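Local atomic coordinates of nicotinate-nucleotide pyrophosphorylase (Ehrlichia chaffeensis, PDB entry 3L0G), a protein that probably makes nicotinate mononucleotide from quinolinate and phosphoribosyl pyrophosphate, releasing carbon dioxide and pyrophosphate, a step of NAD biosynthesis. Residues 192-197 with 221-226; 210-215 with 226-231; 252-257 with 271-276. All coordinates share one frame; numbering follows the deposited sequence.

Contact 1 of 3, residues 192-197 with 221-226; sequences GSITLA and EESLSN
Glu222 OE2 is gripped twice by Thr195, whose OG1 donates to it at 2.6 Å while the backbone N of Thr195 reaches it at 3.1 Å. The two donors arrive differently: the hydroxyl takes the anti lone pair of OE2, whereas the amide comes from above the carboxylate, 58° out of its plane, with an N-H...O angle of 140°. At the other oxygen, a water donates to OE1 and accepts from Ile194 N, 2.8 Å from each. The carboxylate thus lies against the first turn of helix 194-204, where the backbone N-H groups and the helix dipole would be expected to favour its negative charge. Ser193 caps the same turn through its OG, which accepts from Leu196 N. Glu222 spans the gap because CG stands anti to its backbone N (chi1 -178°) and the rest of the chain is extended. Its CD lies 3.7 Å from Ile194 CB, and CG2 of Ile194 packs at 3.8 Å on Ser223 OG, a hydroxyl bonded to Gln219 O within its own helix. The contact therefore joins the start of helix 194-204 to the last turns of helix 217-225, with Ile194 and Ser223 both resting on Ile212 of strand 210-214 beneath.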
# COMPACT_ATOMS: atom_id res chain seq x y z
N GLY C 192 33.21 -13.74 -12.27
CA GLY C 192 34.63 -13.82 -12.58
C GLY C 192 35.10 -12.93 -13.72
O GLY C 192 36.29 -12.61 -13.78
N SER C 193 34.19 -12.51 -14.61
CA SER C 193 34.61 -11.71 -15.77
C SER C 193 33.46 -10.97 -16.45
O SER C 193 32.30 -11.40 -16.42
CB SER C 193 35.35 -12.59 -16.78
OG SER C 193 34.51 -13.18 -17.74
N ILE C 194 33.81 -9.84 -17.07
CA ILE C 194 32.85 -9.06 -17.84
C ILE C 194 32.32 -9.87 -19.05
O ILE C 194 31.11 -9.92 -19.32
CB ILE C 194 33.51 -7.74 -18.32
CG1 ILE C 194 33.70 -6.76 -17.14
CG2 ILE C 194 32.69 -7.11 -19.46
CD1 ILE C 194 34.43 -5.46 -17.52
N THR C 195 33.22 -10.51 -19.78
CA THR C 195 32.81 -11.30 -20.96
C THR C 195 31.84 -12.39 -20.57
O THR C 195 30.83 -12.56 -21.23
CB THR C 195 34.02 -11.87 -21.72
OG1 THR C 195 34.79 -10.79 -22.25
CG2 THR C 195 33.57 -12.83 -22.92
N LEU C 196 32.10 -13.11 -19.48
CA LEU C 196 31.18 -14.20 -19.08
C LEU C 196 29.83 -13.67 -18.60
O LEU C 196 28.79 -14.25 -18.91
CB LEU C 196 31.81 -15.11 -18.02
CG LEU C 196 30.97 -16.31 -17.59
CD1 LEU C 196 30.91 -17.39 -18.68
CD2 LEU C 196 31.58 -16.87 -16.31
N ALA C 197 29.83 -12.57 -17.86
CA ALA C 197 28.57 -11.94 -17.44
C ALA C 197 27.68 -11.57 -18.64
O ALA C 197 26.47 -11.90 -18.68
CB ALA C 197 28.84 -10.68 -16.54
N GLU C 221 37.42 -1.20 -22.20
CA GLU C 221 37.86 -1.88 -23.43
C GLU C 221 37.17 -3.23 -23.64
O GLU C 221 36.76 -3.55 -24.78
CB GLU C 221 39.39 -2.06 -23.43
CG GLU C 221 40.13 -0.77 -23.76
CD GLU C 221 41.62 -0.80 -23.46
OE1 GLU C 221 42.04 -1.51 -22.53
OE2 GLU C 221 42.39 -0.09 -24.16
N GLU C 222 37.04 -4.01 -22.55
CA GLU C 222 36.44 -5.34 -22.64
C GLU C 222 34.93 -5.25 -22.87
O GLU C 222 34.36 -6.07 -23.57
CB GLU C 222 36.77 -6.21 -21.41
CG GLU C 222 36.21 -7.62 -21.49
CD GLU C 222 36.54 -8.50 -20.29
OE1 GLU C 222 37.17 -8.03 -19.29
OE2 GLU C 222 36.20 -9.70 -20.35
N SER C 223 34.27 -4.26 -22.27
CA SER C 223 32.85 -4.05 -22.48
C SER C 223 32.56 -3.64 -23.94
O SER C 223 31.60 -4.11 -24.56
CB SER C 223 32.35 -2.98 -21.50
OG SER C 223 32.50 -3.42 -20.16
N LEU C 224 33.40 -2.78 -24.48
CA LEU C 224 33.31 -2.36 -25.88
C LEU C 224 33.47 -3.54 -26.82
O LEU C 224 32.77 -3.64 -27.81
CB LEU C 224 34.39 -1.33 -26.21
CG LEU C 224 34.12 0.16 -26.10
CD1 LEU C 224 35.40 0.88 -26.59
CD2 LEU C 224 32.89 0.64 -26.90
N SER C 225 34.41 -4.43 -26.51
CA SER C 225 34.67 -5.62 -27.33
C SER C 225 33.44 -6.50 -27.41
O SER C 225 33.21 -7.17 -28.43
CB SER C 225 35.84 -6.43 -26.77
OG SER C 225 37.04 -5.69 -26.93
N ASN C 226 32.67 -6.48 -26.31
CA ASN C 226 31.43 -7.25 -26.21
C ASN C 226 30.21 -6.49 -26.78
O ASN C 226 29.10 -6.98 -26.67
CB ASN C 226 31.16 -7.67 -24.77
CG ASN C 226 32.02 -8.82 -24.34
OD1 ASN C 226 33.20 -8.66 -24.05
ND2 ASN C 226 31.45 -10.00 -24.31
O HOH W 1 36.43 -8.92 -16.78

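Contact 2 of 3, residues 210-215 with 226-231; sequences IAIECD and NNVDMI
Ile210 and Ala211 run parallel to Asp229 and Met230 as neighbouring strands of a beta-alpha-beta unit, strand 210-214, helix 217-225 and strand 230-234, within the parallel sheet of the C-terminal alpha/beta-barrel domain, as in quinolinate phosphoribosyltransferases. The bridges pair Ala211 with Met230 and Ile212 with Ile231, and Ile212 N donates to Met230 O at 3.0 Å.

On the face carrying Ala211 and Met230, the small residue makes room for the large one. The methionine chain leaves its backbone with CG anti to N (chi1 172°); CB, CG and SD pass along the Ala211 methyl, and the bend at the third torsion leaves CE 3.7 Å from Ala211 CB. Leu182 and Tyr173 also touch that methyl.

The face bearing Ile212 and Ile231 is turned to helices 194-204 and 217-225 and is filled by branched side chains. Here the Ile212 CG2 methyl is the bump: it meets both methyls of Val228, with CG2 of the valine 4.0 Å away, the two side chains crossing at about a right angle. Val228 CG1 also reaches Ile210 CG2, at 4.1 Å, and so sits between alternate residues of the neighbouring strand. Farther along, Cys214 SG packs against Ile231 CG2 at 3.8 Å; Val220 and Ser223 of helix 217-225 pack on Cys214.

Next to Ile210 a side chain joins the backbone bonds. Asp229 N donates to Ile210 O in the carbonyl plane, Met230 N adds a weak bond to the same oxygen, and Asp229 OD2 accepts from Ile210 N at 2.8 Å, on its anti side, 18° out of the carboxylate plane and nearly straight at 167°.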
# COMPACT_ATOMS: atom_id res chain seq x y z
N ILE C 210 21.93 -3.57 -22.96
CA ILE C 210 22.89 -3.92 -21.90
C ILE C 210 23.71 -2.75 -21.49
O ILE C 210 24.44 -2.23 -22.32
CB ILE C 210 23.84 -5.06 -22.31
CG1 ILE C 210 23.03 -6.29 -22.78
CG2 ILE C 210 24.76 -5.41 -21.16
CD1 ILE C 210 23.87 -7.56 -22.97
N ALA C 211 23.59 -2.35 -20.21
CA ALA C 211 24.50 -1.40 -19.55
C ALA C 211 25.43 -2.11 -18.58
O ALA C 211 25.02 -3.05 -17.92
CB ALA C 211 23.73 -0.34 -18.78
N ILE C 212 26.68 -1.64 -18.47
CA ILE C 212 27.65 -2.25 -17.56
C ILE C 212 28.52 -1.20 -16.87
O ILE C 212 28.96 -0.24 -17.50
CB ILE C 212 28.51 -3.29 -18.28
CG1 ILE C 212 29.51 -3.98 -17.31
CG2 ILE C 212 29.24 -2.65 -19.47
CD1 ILE C 212 30.20 -5.28 -17.90
N GLU C 213 28.74 -1.34 -15.57
CA GLU C 213 29.64 -0.41 -14.89
C GLU C 213 31.10 -0.85 -14.86
O GLU C 213 31.44 -2.01 -14.57
CB GLU C 213 29.14 0.02 -13.51
CG GLU C 213 28.65 -1.03 -12.62
CD GLU C 213 28.46 -0.53 -11.17
OE1 GLU C 213 29.07 -1.15 -10.25
OE2 GLU C 213 27.71 0.48 -10.99
N CYS C 214 31.95 0.09 -15.22
CA CYS C 214 33.38 -0.09 -15.32
C CYS C 214 34.08 0.87 -14.37
O CYS C 214 33.68 2.04 -14.26
CB CYS C 214 33.79 0.21 -16.75
SG CYS C 214 33.05 -0.86 -18.04
N ASP C 215 35.12 0.42 -13.69
CA ASP C 215 35.94 1.35 -12.93
C ASP C 215 37.37 1.50 -13.38
O ASP C 215 38.14 2.16 -12.71
CB ASP C 215 35.83 1.13 -11.42
CG ASP C 215 36.20 -0.24 -11.00
OD1 ASP C 215 36.86 -0.96 -11.78
OD2 ASP C 215 35.81 -0.60 -9.85
N ASN C 226 32.67 -6.48 -26.31
CA ASN C 226 31.43 -7.25 -26.21
C ASN C 226 30.21 -6.49 -26.78
O ASN C 226 29.10 -6.98 -26.67
CB ASN C 226 31.16 -7.67 -24.77
CG ASN C 226 32.02 -8.82 -24.34
OD1 ASN C 226 33.20 -8.66 -24.05
ND2 ASN C 226 31.45 -10.00 -24.31
N ASN C 227 30.43 -5.33 -27.39
CA ASN C 227 29.38 -4.55 -28.03
C ASN C 227 28.21 -4.15 -27.11
O ASN C 227 27.06 -4.23 -27.52
CB ASN C 227 28.86 -5.30 -29.27
CG ASN C 227 29.94 -5.55 -30.30
OD1 ASN C 227 30.71 -4.66 -30.64
ND2 ASN C 227 30.01 -6.78 -30.80
N VAL C 228 28.49 -3.72 -25.87
CA VAL C 228 27.42 -3.28 -24.97
C VAL C 228 26.78 -2.00 -25.47
O VAL C 228 27.34 -1.28 -26.27
CB VAL C 228 27.91 -3.10 -23.50
CG1 VAL C 228 28.29 -4.43 -22.93
CG2 VAL C 228 29.04 -2.11 -23.42
N ASP C 229 25.59 -1.72 -24.98
CA ASP C 229 24.86 -0.54 -25.46
C ASP C 229 25.27 0.68 -24.65
O ASP C 229 25.24 1.80 -25.16
CB ASP C 229 23.34 -0.80 -25.37
CG ASP C 229 22.92 -1.99 -26.22
OD1 ASP C 229 22.84 -1.82 -27.45
OD2 ASP C 229 22.68 -3.08 -25.66
N MET C 230 25.71 0.46 -23.42
CA MET C 230 25.92 1.54 -22.47
C MET C 230 26.97 1.15 -21.46
O MET C 230 26.96 0.04 -20.93
CB MET C 230 24.61 1.87 -21.76
CG MET C 230 24.70 2.87 -20.58
SD MET C 230 23.04 3.33 -20.04
CE MET C 230 23.23 3.29 -18.23
N ILE C 231 27.89 2.08 -21.24
CA ILE C 231 29.00 1.90 -20.31
C ILE C 231 28.95 3.01 -19.27
O ILE C 231 28.87 4.19 -19.59
CB ILE C 231 30.35 1.92 -21.04
CG1 ILE C 231 30.51 0.68 -21.92
CG2 ILE C 231 31.50 1.97 -20.04
CD1 ILE C 231 31.77 0.73 -22.82

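Contact 3 of 3, residues 252-257 with 271-276; sequences SVLEVS and TGVDYI. With EDO (1,2-ethanediol), chain I.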
# COMPACT_ATOMS: atom_id res chain seq x y z
N SER C 252 29.31 3.32 -27.93
CA SER C 252 28.41 3.01 -26.84
C SER C 252 27.98 4.31 -26.17
O SER C 252 28.66 5.32 -26.29
CB SER C 252 29.08 2.00 -25.87
OG SER C 252 28.48 1.98 -24.60
N VAL C 253 26.82 4.29 -25.53
CA VAL C 253 26.42 5.38 -24.68
C VAL C 253 27.43 5.39 -23.51
O VAL C 253 27.91 4.34 -23.10
CB VAL C 253 24.95 5.20 -24.20
CG1 VAL C 253 24.63 6.08 -23.00
CG2 VAL C 253 23.95 5.46 -25.40
N LEU C 254 27.80 6.57 -23.03
CA LEU C 254 28.72 6.72 -21.88
C LEU C 254 28.09 7.57 -20.82
O LEU C 254 27.69 8.71 -21.09
CB LEU C 254 30.04 7.41 -22.28
CG LEU C 254 31.27 6.58 -22.60
CD1 LEU C 254 32.47 7.49 -22.94
CD2 LEU C 254 31.58 5.66 -21.40
N GLU C 255 28.09 7.05 -19.60
CA GLU C 255 27.51 7.73 -18.46
C GLU C 255 28.57 7.80 -17.38
O GLU C 255 29.24 6.80 -17.15
CB GLU C 255 26.32 6.92 -17.96
CG GLU C 255 25.73 7.41 -16.68
CD GLU C 255 24.34 6.83 -16.44
OE1 GLU C 255 24.04 6.53 -15.28
OE2 GLU C 255 23.57 6.68 -17.42
N VAL C 256 28.71 8.95 -16.73
CA VAL C 256 29.59 9.08 -15.57
C VAL C 256 28.68 9.02 -14.36
O VAL C 256 27.67 9.73 -14.31
CB VAL C 256 30.38 10.41 -15.57
CG1 VAL C 256 31.14 10.62 -14.23
CG2 VAL C 256 31.35 10.48 -16.77
N SER C 257 29.02 8.16 -13.40
CA SER C 257 28.25 8.00 -12.19
C SER C 257 29.11 8.32 -10.99
O SER C 257 30.29 7.93 -10.93
CB SER C 257 27.73 6.58 -12.04
OG SER C 257 26.53 6.57 -11.26
N THR C 271 33.58 16.72 -21.55
CA THR C 271 34.38 15.60 -22.04
C THR C 271 33.67 14.91 -23.22
O THR C 271 34.33 14.31 -24.06
CB THR C 271 34.66 14.52 -20.95
OG1 THR C 271 33.43 13.94 -20.52
CG2 THR C 271 35.40 15.11 -19.76
N GLY C 272 32.34 15.01 -23.29
CA GLY C 272 31.56 14.37 -24.39
C GLY C 272 30.81 13.09 -24.00
O GLY C 272 30.38 12.30 -24.87
N VAL C 273 30.65 12.87 -22.70
CA VAL C 273 29.80 11.79 -22.20
C VAL C 273 28.32 12.15 -22.49
O VAL C 273 28.01 13.30 -22.79
CB VAL C 273 30.09 11.53 -20.70
CG1 VAL C 273 31.54 10.99 -20.54
CG2 VAL C 273 29.85 12.77 -19.83
N ASP C 274 27.43 11.18 -22.43
CA ASP C 274 26.00 11.39 -22.71
C ASP C 274 25.16 11.70 -21.47
O ASP C 274 24.22 12.50 -21.52
CB ASP C 274 25.41 10.15 -23.38
CG ASP C 274 26.14 9.79 -24.68
OD1 ASP C 274 26.10 10.60 -25.61
OD2 ASP C 274 26.79 8.72 -24.75
N TYR C 275 25.51 11.06 -20.37
CA TYR C 275 24.74 11.16 -19.14
C TYR C 275 25.68 11.36 -17.96
O TYR C 275 26.81 10.89 -17.97
CB TYR C 275 23.95 9.87 -18.93
CG TYR C 275 22.90 9.61 -20.01
CD1 TYR C 275 21.71 10.33 -20.01
CD2 TYR C 275 23.10 8.66 -21.00
CE1 TYR C 275 20.75 10.10 -20.94
CE2 TYR C 275 22.11 8.43 -21.99
CZ TYR C 275 20.94 9.16 -21.93
OH TYR C 275 19.94 9.01 -22.86
N ILE C 276 25.19 12.06 -16.94
CA ILE C 276 25.82 12.02 -15.62
C ILE C 276 24.76 11.65 -14.57
O ILE C 276 23.77 12.37 -14.38
CB ILE C 276 26.53 13.34 -15.26
CG1 ILE C 276 27.64 13.63 -16.30
CG2 ILE C 276 27.15 13.27 -13.83
CD1 ILE C 276 28.07 15.10 -16.34
C1 EDO I . 22.99 4.46 -13.16
O1 EDO I . 22.26 4.93 -12.03
C2 EDO I . 22.07 4.30 -14.37
O2 EDO I . 21.75 5.56 -15.00
O HOH W 2 28.75 8.07 -26.43
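Leu254 and Asp274 open the parallel pairing of strands 253-257 and 275-277, which helix 262-269 connects in a beta-alpha-beta crossover of the barrel domain. The hydrogen bonds centre on Leu254. Its O accepts from Asp274 N at 2.8 Å, in the carbonyl plane, and from Tyr275 N; its N donates to the anti lone pair of Asp274 OD2 at 2.9 Å, with a nearly straight N-H...O angle of 165°. OD2 also receives a water shared with Ser252 O, while OD1 is in a salt bridge with Lys144. Beyond this loop of bonds, Val256 N meets Tyr275 O at 3.0 Å.

Among the apolar contacts, Val256 CG2 packs on Val273 CG1 at 3.8 Å, and Ile268 of helix 262-269 packs on Val256. Beside Tyr275, which shares its face with Glu255, the Val253 CG1 methyl abuts the ring edge, in its plane, 3.6 Å from CE2; chi1 of 163° carries that methyl away from the valine N and toward the ring.

Charge gathers beside the ring. The Glu255 carboxylate is turned 66° from the ring plane, with OE2 3.5 Å from Tyr275 CB, and salt-bridges through OE2 to Arg148, which itself makes a cation-pi contact with Tyr275. Ser277 OG bonds to Glu255 OE1 and to an ethanediol molecule, probably from the crystallisation liquor, whose O2 donates to the same OE1 at a short 2.5 Å.

Overall arrangement
The three contacts lie in one alpha/beta-barrel domain and run from its outer helices to the sheet. Contacts 1 and 2 have centres about 8 Å apart, share Asn226 and interleave along the chain: Ile194 CG2 touches Ile212 CD1 at 3.5 Å, so the helix pair rests directly on the strand pair. Contacts 2 and 3, centres about 11 Å apart, are joined through the neighbouring strands 230-234 and 253-257 of the parallel sheet, with probable hydrogen bonds from Ile231 N to Val253 O (2.9 Å) and Glu255 N to Ile231 O (3.0 Å). Contacts 1 and 3 are about 19 Å apart between centres. The ethanediol bound by Glu255 and Ser277 lies on the Met230 face, and may mark a pocket.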